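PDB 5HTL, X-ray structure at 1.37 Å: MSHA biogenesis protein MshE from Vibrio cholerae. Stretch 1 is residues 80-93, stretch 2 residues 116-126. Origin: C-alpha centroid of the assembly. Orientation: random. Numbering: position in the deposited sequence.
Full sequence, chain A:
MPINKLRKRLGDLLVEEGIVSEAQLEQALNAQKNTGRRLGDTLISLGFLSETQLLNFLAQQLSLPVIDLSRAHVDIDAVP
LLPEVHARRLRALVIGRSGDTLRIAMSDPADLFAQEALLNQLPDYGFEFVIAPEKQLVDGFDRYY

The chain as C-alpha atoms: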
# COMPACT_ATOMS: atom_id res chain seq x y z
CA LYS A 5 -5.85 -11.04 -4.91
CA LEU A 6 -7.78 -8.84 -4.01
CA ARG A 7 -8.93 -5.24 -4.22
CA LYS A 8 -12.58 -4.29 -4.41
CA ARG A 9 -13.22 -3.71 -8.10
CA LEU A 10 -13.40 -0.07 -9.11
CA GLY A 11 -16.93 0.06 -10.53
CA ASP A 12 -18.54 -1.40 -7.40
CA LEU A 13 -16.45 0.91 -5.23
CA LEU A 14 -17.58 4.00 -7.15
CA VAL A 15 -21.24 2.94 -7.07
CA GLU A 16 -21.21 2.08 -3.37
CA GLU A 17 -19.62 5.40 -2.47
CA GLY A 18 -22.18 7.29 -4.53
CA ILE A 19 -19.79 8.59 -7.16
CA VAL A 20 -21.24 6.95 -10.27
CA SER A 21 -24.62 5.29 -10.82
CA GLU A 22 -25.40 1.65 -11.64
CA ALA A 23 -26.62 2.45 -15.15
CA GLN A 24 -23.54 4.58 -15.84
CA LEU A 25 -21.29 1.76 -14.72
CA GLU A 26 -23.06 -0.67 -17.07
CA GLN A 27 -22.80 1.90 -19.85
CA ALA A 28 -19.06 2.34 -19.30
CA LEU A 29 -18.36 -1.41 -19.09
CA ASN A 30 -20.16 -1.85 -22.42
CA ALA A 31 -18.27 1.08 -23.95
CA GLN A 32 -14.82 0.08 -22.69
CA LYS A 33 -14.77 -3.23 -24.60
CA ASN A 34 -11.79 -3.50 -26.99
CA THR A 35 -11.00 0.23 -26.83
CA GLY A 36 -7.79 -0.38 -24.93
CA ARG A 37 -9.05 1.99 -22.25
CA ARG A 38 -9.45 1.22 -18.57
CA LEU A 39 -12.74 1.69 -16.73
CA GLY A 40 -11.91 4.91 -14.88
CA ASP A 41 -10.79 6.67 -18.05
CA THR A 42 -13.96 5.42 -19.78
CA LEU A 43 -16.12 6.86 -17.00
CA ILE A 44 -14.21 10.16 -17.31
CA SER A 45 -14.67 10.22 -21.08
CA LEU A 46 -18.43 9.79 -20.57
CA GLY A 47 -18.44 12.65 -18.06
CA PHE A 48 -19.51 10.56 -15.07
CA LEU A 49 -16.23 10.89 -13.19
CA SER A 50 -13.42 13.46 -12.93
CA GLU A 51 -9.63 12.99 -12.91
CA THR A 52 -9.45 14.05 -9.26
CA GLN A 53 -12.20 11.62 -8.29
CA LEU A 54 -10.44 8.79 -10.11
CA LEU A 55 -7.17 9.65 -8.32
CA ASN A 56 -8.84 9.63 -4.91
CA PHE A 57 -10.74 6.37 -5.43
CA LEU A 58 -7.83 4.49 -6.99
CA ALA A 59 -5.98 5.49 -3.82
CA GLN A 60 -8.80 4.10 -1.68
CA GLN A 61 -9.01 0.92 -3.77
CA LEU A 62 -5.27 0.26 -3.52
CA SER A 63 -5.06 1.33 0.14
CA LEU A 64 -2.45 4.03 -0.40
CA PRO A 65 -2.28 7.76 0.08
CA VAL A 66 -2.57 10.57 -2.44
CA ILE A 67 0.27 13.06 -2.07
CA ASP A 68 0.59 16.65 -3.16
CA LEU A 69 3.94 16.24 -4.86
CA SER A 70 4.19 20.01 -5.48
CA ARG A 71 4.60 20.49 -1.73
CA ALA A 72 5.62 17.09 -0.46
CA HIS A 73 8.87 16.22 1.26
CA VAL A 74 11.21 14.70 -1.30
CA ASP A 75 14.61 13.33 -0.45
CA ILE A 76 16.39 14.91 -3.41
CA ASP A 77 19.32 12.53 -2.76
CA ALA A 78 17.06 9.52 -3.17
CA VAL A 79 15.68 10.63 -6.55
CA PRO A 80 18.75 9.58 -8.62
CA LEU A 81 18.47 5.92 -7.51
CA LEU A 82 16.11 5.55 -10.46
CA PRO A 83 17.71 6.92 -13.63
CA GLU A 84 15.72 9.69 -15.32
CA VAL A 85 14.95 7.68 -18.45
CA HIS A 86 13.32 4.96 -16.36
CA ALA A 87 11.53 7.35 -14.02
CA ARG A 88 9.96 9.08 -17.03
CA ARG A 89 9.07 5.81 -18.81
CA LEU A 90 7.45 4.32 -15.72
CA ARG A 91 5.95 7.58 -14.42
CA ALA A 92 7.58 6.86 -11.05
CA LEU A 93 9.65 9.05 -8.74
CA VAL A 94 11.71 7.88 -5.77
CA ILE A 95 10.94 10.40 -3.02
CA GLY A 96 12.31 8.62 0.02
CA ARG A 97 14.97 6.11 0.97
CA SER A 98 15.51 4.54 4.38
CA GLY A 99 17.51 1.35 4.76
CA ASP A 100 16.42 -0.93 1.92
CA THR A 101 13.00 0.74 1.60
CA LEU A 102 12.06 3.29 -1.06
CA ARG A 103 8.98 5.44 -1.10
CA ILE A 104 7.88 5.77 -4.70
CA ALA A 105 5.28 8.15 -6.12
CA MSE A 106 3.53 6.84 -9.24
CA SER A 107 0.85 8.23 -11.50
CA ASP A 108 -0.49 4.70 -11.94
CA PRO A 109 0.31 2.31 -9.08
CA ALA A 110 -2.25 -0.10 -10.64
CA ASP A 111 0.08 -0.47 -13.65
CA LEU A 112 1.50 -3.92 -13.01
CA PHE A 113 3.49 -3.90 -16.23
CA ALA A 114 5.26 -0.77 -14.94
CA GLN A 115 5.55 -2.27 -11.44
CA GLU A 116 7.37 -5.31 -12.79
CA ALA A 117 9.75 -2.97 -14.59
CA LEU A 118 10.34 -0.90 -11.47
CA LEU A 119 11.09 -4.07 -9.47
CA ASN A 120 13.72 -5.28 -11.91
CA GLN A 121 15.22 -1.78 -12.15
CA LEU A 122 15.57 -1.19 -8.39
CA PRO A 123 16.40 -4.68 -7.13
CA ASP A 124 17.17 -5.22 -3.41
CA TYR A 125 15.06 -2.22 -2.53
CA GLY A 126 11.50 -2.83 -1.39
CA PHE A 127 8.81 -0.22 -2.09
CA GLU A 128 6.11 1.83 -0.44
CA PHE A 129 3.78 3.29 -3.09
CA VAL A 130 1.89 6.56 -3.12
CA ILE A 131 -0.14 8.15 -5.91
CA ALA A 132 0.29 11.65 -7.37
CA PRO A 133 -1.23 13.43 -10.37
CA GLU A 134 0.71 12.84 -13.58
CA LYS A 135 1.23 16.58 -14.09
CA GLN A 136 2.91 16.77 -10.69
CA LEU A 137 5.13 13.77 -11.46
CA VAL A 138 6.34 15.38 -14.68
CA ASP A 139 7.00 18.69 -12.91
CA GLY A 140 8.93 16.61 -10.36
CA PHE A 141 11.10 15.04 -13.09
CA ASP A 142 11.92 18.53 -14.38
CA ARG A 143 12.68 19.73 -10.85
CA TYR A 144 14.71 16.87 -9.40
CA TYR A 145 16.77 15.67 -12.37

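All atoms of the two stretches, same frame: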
# COMPACT_ATOMS: atom_id res chain seq x y z
N PRO A 80 17.89 10.20 -7.60
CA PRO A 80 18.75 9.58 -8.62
C PRO A 80 18.88 8.05 -8.61
O PRO A 80 19.45 7.52 -9.56
CB PRO A 80 20.13 10.20 -8.33
CG PRO A 80 20.04 10.80 -6.99
CD PRO A 80 18.63 11.23 -6.85
N LEU A 81 18.41 7.38 -7.57
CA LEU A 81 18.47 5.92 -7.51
C LEU A 81 17.76 5.27 -8.70
O LEU A 81 18.11 4.17 -9.13
CB LEU A 81 17.91 5.42 -6.18
CG LEU A 81 18.70 5.98 -4.99
CD1 LEU A 81 18.07 5.60 -3.66
CD2 LEU A 81 20.16 5.54 -5.04
N LEU A 82 16.75 5.96 -9.22
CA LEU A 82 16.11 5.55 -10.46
C LEU A 82 16.56 6.51 -11.55
O LEU A 82 16.32 7.71 -11.45
CB LEU A 82 14.59 5.61 -10.30
CG LEU A 82 13.70 5.14 -11.45
CD1 LEU A 82 13.94 3.67 -11.69
CD2 LEU A 82 12.24 5.39 -11.11
N PRO A 83 17.25 6.00 -12.58
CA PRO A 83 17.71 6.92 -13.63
C PRO A 83 16.53 7.63 -14.30
O PRO A 83 15.44 7.05 -14.40
CB PRO A 83 18.42 6.00 -14.62
CG PRO A 83 18.83 4.80 -13.80
CD PRO A 83 17.71 4.62 -12.81
N GLU A 84 16.77 8.86 -14.75
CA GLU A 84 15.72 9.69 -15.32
C GLU A 84 14.95 9.01 -16.45
O GLU A 84 13.73 9.12 -16.52
CB GLU A 84 16.29 11.02 -15.81
CG GLU A 84 15.21 11.99 -16.27
CD GLU A 84 15.77 13.29 -16.79
OE1 GLU A 84 16.98 13.54 -16.59
OE2 GLU A 84 15.00 14.06 -17.40
N VAL A 85 15.65 8.31 -17.34
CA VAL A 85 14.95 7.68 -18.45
C VAL A 85 13.92 6.65 -17.98
O VAL A 85 12.85 6.52 -18.56
CB VAL A 85 15.91 7.06 -19.50
CG1 VAL A 85 16.72 8.13 -20.21
CG2 VAL A 85 16.82 6.03 -18.85
N HIS A 86 14.24 5.95 -16.90
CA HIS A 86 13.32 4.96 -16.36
C HIS A 86 12.20 5.59 -15.55
O HIS A 86 11.05 5.17 -15.64
CB HIS A 86 14.08 3.91 -15.56
CG HIS A 86 15.04 3.13 -16.40
ND1 HIS A 86 14.61 2.30 -17.40
CD2 HIS A 86 16.39 3.09 -16.41
CE1 HIS A 86 15.67 1.76 -18.00
NE2 HIS A 86 16.75 2.23 -17.42
N ALA A 87 12.53 6.60 -14.76
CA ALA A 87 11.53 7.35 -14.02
C ALA A 87 10.46 7.91 -14.96
O ALA A 87 9.27 7.76 -14.73
CB ALA A 87 12.20 8.47 -13.22
N ARG A 88 10.89 8.53 -16.05
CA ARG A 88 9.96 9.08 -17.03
C ARG A 88 9.15 8.00 -17.74
O ARG A 88 7.94 8.14 -17.88
CB ARG A 88 10.70 9.98 -18.03
CG ARG A 88 11.23 11.26 -17.37
CD ARG A 88 11.90 12.18 -18.39
NE ARG A 88 12.40 13.43 -17.81
CZ ARG A 88 11.66 14.52 -17.63
NH1 ARG A 88 10.37 14.54 -17.94
NH2 ARG A 88 12.21 15.61 -17.11
N ARG A 89 9.79 6.90 -18.14
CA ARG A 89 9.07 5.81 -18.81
C ARG A 89 7.98 5.22 -17.94
O ARG A 89 6.87 4.96 -18.40
CB ARG A 89 10.02 4.68 -19.23
CG ARG A 89 9.31 3.49 -19.91
CD ARG A 89 9.09 2.35 -18.93
NE ARG A 89 8.18 1.29 -19.36
CZ ARG A 89 6.87 1.25 -19.08
NH1 ARG A 89 6.30 2.22 -18.38
NH2 ARG A 89 6.14 0.23 -19.50
N LEU A 90 8.30 5.03 -16.66
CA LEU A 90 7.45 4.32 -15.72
C LEU A 90 6.51 5.25 -14.97
O LEU A 90 5.65 4.79 -14.20
CB LEU A 90 8.33 3.57 -14.71
CG LEU A 90 9.20 2.47 -15.33
CD1 LEU A 90 10.21 1.94 -14.32
CD2 LEU A 90 8.30 1.35 -15.82
N ARG A 91 6.67 6.55 -15.18
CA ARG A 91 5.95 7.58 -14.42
C ARG A 91 6.04 7.31 -12.92
O ARG A 91 5.02 7.21 -12.22
CB ARG A 91 4.51 7.74 -14.93
CG ARG A 91 4.44 8.15 -16.41
CD ARG A 91 3.01 8.18 -16.92
NE ARG A 91 2.43 6.84 -16.93
CZ ARG A 91 1.13 6.58 -17.09
NH1 ARG A 91 0.28 7.57 -17.29
NH2 ARG A 91 0.70 5.33 -17.07
N ALA A 92 7.27 7.22 -12.44
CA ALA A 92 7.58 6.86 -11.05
C ALA A 92 8.72 7.72 -10.57
O ALA A 92 9.68 7.95 -11.30
CB ALA A 92 7.97 5.39 -10.98
N LEU A 93 8.62 8.22 -9.35
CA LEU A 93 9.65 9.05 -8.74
C LEU A 93 9.98 8.54 -7.35
O LEU A 93 9.10 8.41 -6.51
CB LEU A 93 9.16 10.50 -8.63
CG LEU A 93 10.13 11.54 -8.05
CD1 LEU A 93 11.25 11.78 -9.04
CD2 LEU A 93 9.43 12.85 -7.74
N GLU A 116 6.40 -4.25 -12.52
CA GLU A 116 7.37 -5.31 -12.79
C GLU A 116 8.68 -4.70 -13.25
O GLU A 116 9.76 -5.11 -12.82
CB GLU A 116 6.83 -6.26 -13.86
CG GLU A 116 7.66 -7.53 -14.04
CD GLU A 116 7.28 -8.62 -13.05
OE1 GLU A 116 7.62 -9.80 -13.29
OE2 GLU A 116 6.63 -8.31 -12.03
N ALA A 117 8.59 -3.70 -14.11
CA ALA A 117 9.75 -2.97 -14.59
C ALA A 117 10.50 -2.29 -13.46
O ALA A 117 11.72 -2.37 -13.36
CB ALA A 117 9.32 -1.95 -15.63
N LEU A 118 9.75 -1.60 -12.61
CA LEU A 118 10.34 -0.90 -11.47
C LEU A 118 11.09 -1.87 -10.56
O LEU A 118 12.21 -1.58 -10.12
CB LEU A 118 9.23 -0.20 -10.68
CG LEU A 118 9.60 0.96 -9.76
CD1 LEU A 118 10.29 2.04 -10.54
CD2 LEU A 118 8.30 1.49 -9.15
N LEU A 119 10.49 -3.03 -10.31
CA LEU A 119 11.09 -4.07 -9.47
C LEU A 119 12.42 -4.56 -10.02
O LEU A 119 13.38 -4.77 -9.27
CB LEU A 119 10.14 -5.25 -9.35
CG LEU A 119 9.02 -5.17 -8.32
CD1 LEU A 119 7.87 -6.09 -8.69
CD2 LEU A 119 9.58 -5.54 -6.96
N ASN A 120 12.49 -4.78 -11.32
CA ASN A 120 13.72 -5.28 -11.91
C ASN A 120 14.78 -4.18 -12.00
O ASN A 120 15.98 -4.47 -12.05
CB ASN A 120 13.45 -5.92 -13.26
CG ASN A 120 12.58 -7.15 -13.16
OD1 ASN A 120 12.39 -7.71 -12.07
ND2 ASN A 120 12.03 -7.59 -14.29
N GLN A 121 14.34 -2.93 -12.01
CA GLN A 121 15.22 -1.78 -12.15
C GLN A 121 15.81 -1.32 -10.81
O GLN A 121 16.90 -0.75 -10.77
CB GLN A 121 14.46 -0.62 -12.81
CG GLN A 121 15.29 0.63 -13.07
CD GLN A 121 16.42 0.41 -14.06
OE1 GLN A 121 16.27 -0.32 -15.04
NE2 GLN A 121 17.56 1.04 -13.80
N LEU A 122 15.09 -1.56 -9.72
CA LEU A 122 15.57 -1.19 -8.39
C LEU A 122 15.63 -2.42 -7.50
O LEU A 122 15.00 -2.46 -6.45
CB LEU A 122 14.62 -0.16 -7.76
CG LEU A 122 14.58 1.22 -8.42
CD1 LEU A 122 13.30 1.97 -8.01
CD2 LEU A 122 15.80 2.03 -8.07
N PRO A 123 16.40 -3.45 -7.91
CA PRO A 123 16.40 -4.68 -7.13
C PRO A 123 17.04 -4.48 -5.75
O PRO A 123 17.79 -3.53 -5.55
CB PRO A 123 17.24 -5.64 -7.99
CG PRO A 123 18.16 -4.75 -8.72
CD PRO A 123 17.37 -3.51 -9.02
N ASP A 124 16.72 -5.36 -4.81
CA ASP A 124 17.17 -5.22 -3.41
C ASP A 124 16.78 -3.90 -2.73
O ASP A 124 17.36 -3.53 -1.71
CB ASP A 124 18.67 -5.41 -3.27
CG ASP A 124 19.24 -6.33 -4.31
OD1 ASP A 124 18.57 -7.32 -4.69
OD2 ASP A 124 20.37 -6.06 -4.76
N TYR A 125 15.82 -3.19 -3.30
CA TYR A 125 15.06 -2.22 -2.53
C TYR A 125 13.63 -2.72 -2.57
O TYR A 125 13.18 -3.22 -3.60
CB TYR A 125 15.12 -0.83 -3.16
CG TYR A 125 16.39 -0.05 -2.87
CD1 TYR A 125 16.63 0.48 -1.61
CD2 TYR A 125 17.32 0.19 -3.88
CE1 TYR A 125 17.78 1.21 -1.35
CE2 TYR A 125 18.47 0.92 -3.63
CZ TYR A 125 18.70 1.43 -2.37
OH TYR A 125 19.84 2.15 -2.12
N GLY A 126 12.93 -2.60 -1.44
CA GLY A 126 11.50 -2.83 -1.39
C GLY A 126 10.82 -1.47 -1.50
O GLY A 126 11.48 -0.45 -1.36
O HOH W 1 18.17 1.76 -10.93

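The contact between residues 80-93 and 116-126 is a small, mainly apolar packing of leucine and alanine side chains, with no direct hydrogen bond across it and one water bridging the backbones at its more polar margin. Together the two sides bury 457 Å². Helices 84-90 and 116-121 run nearly antiparallel, at 162° between their N-to-C directions, but their axes come no closer than 10.8 Å, so side chains must span the gap. The nearest CA pairs are L82 CA with L122 CA, 7.1 Å apart, and L90 CA with L118 CA, 7.3 Å apart, and their order reflects the antiparallel course.

L118 is the common partner of three residues. Its CA-to-CB bond points sideways, yet with chi1 t and chi2 p the end of the side chain comes nearer to the first stretch. Its CD1 lies 3.9 Å from L82 CD2, 3.8 Å from L90 CD1 and 4.1 Å from A92 CB, so a single methyl group touches three residues spread along the first stretch, from L82 to A92. L90 also reaches the neighbouring residue of the second helix, with its CD2 3.5 Å from A117 CB, a close van der Waals approach.

L82 likewise starts sideways and ends nearer. Its CD1 sits 3.6 Å from Q121 CG, against the aliphatic part of that side chain, and 4.1 Å from L122 CD1. L122 follows the helix and opens a type II turn ending at Y125. Its CD2 is 3.3 Å from L81 O, a tight contact of methyl against carbonyl. At the far end of the turn, L81 CD1 lies 4.4 Å from Y125 CZ and 4.2 Å from Y125 OH; the approach to the ring is oblique.

Q121 has the largest area covered by the other stretch, 76 Å², but its amide makes no direct hydrogen bond across the contact. Its OE1 lies over one face of the H86 ring, 3.5 Å from H86 NE2, and its NE2 is 3.7 Å from P83 CD. Water 1 supplies the polar link: it donates to L81 O at 3.0 Å and to Q121 O at 2.8 Å, and its oxygen accepts from Q121 NE2 at 3.0 Å.

Away from the second stretch, R88 NE donates to E84 OE2 at 2.7 Å with an angle of 159°. This salt bridge joins residues one helical turn apart, and neither of them contributes buried area to the contact.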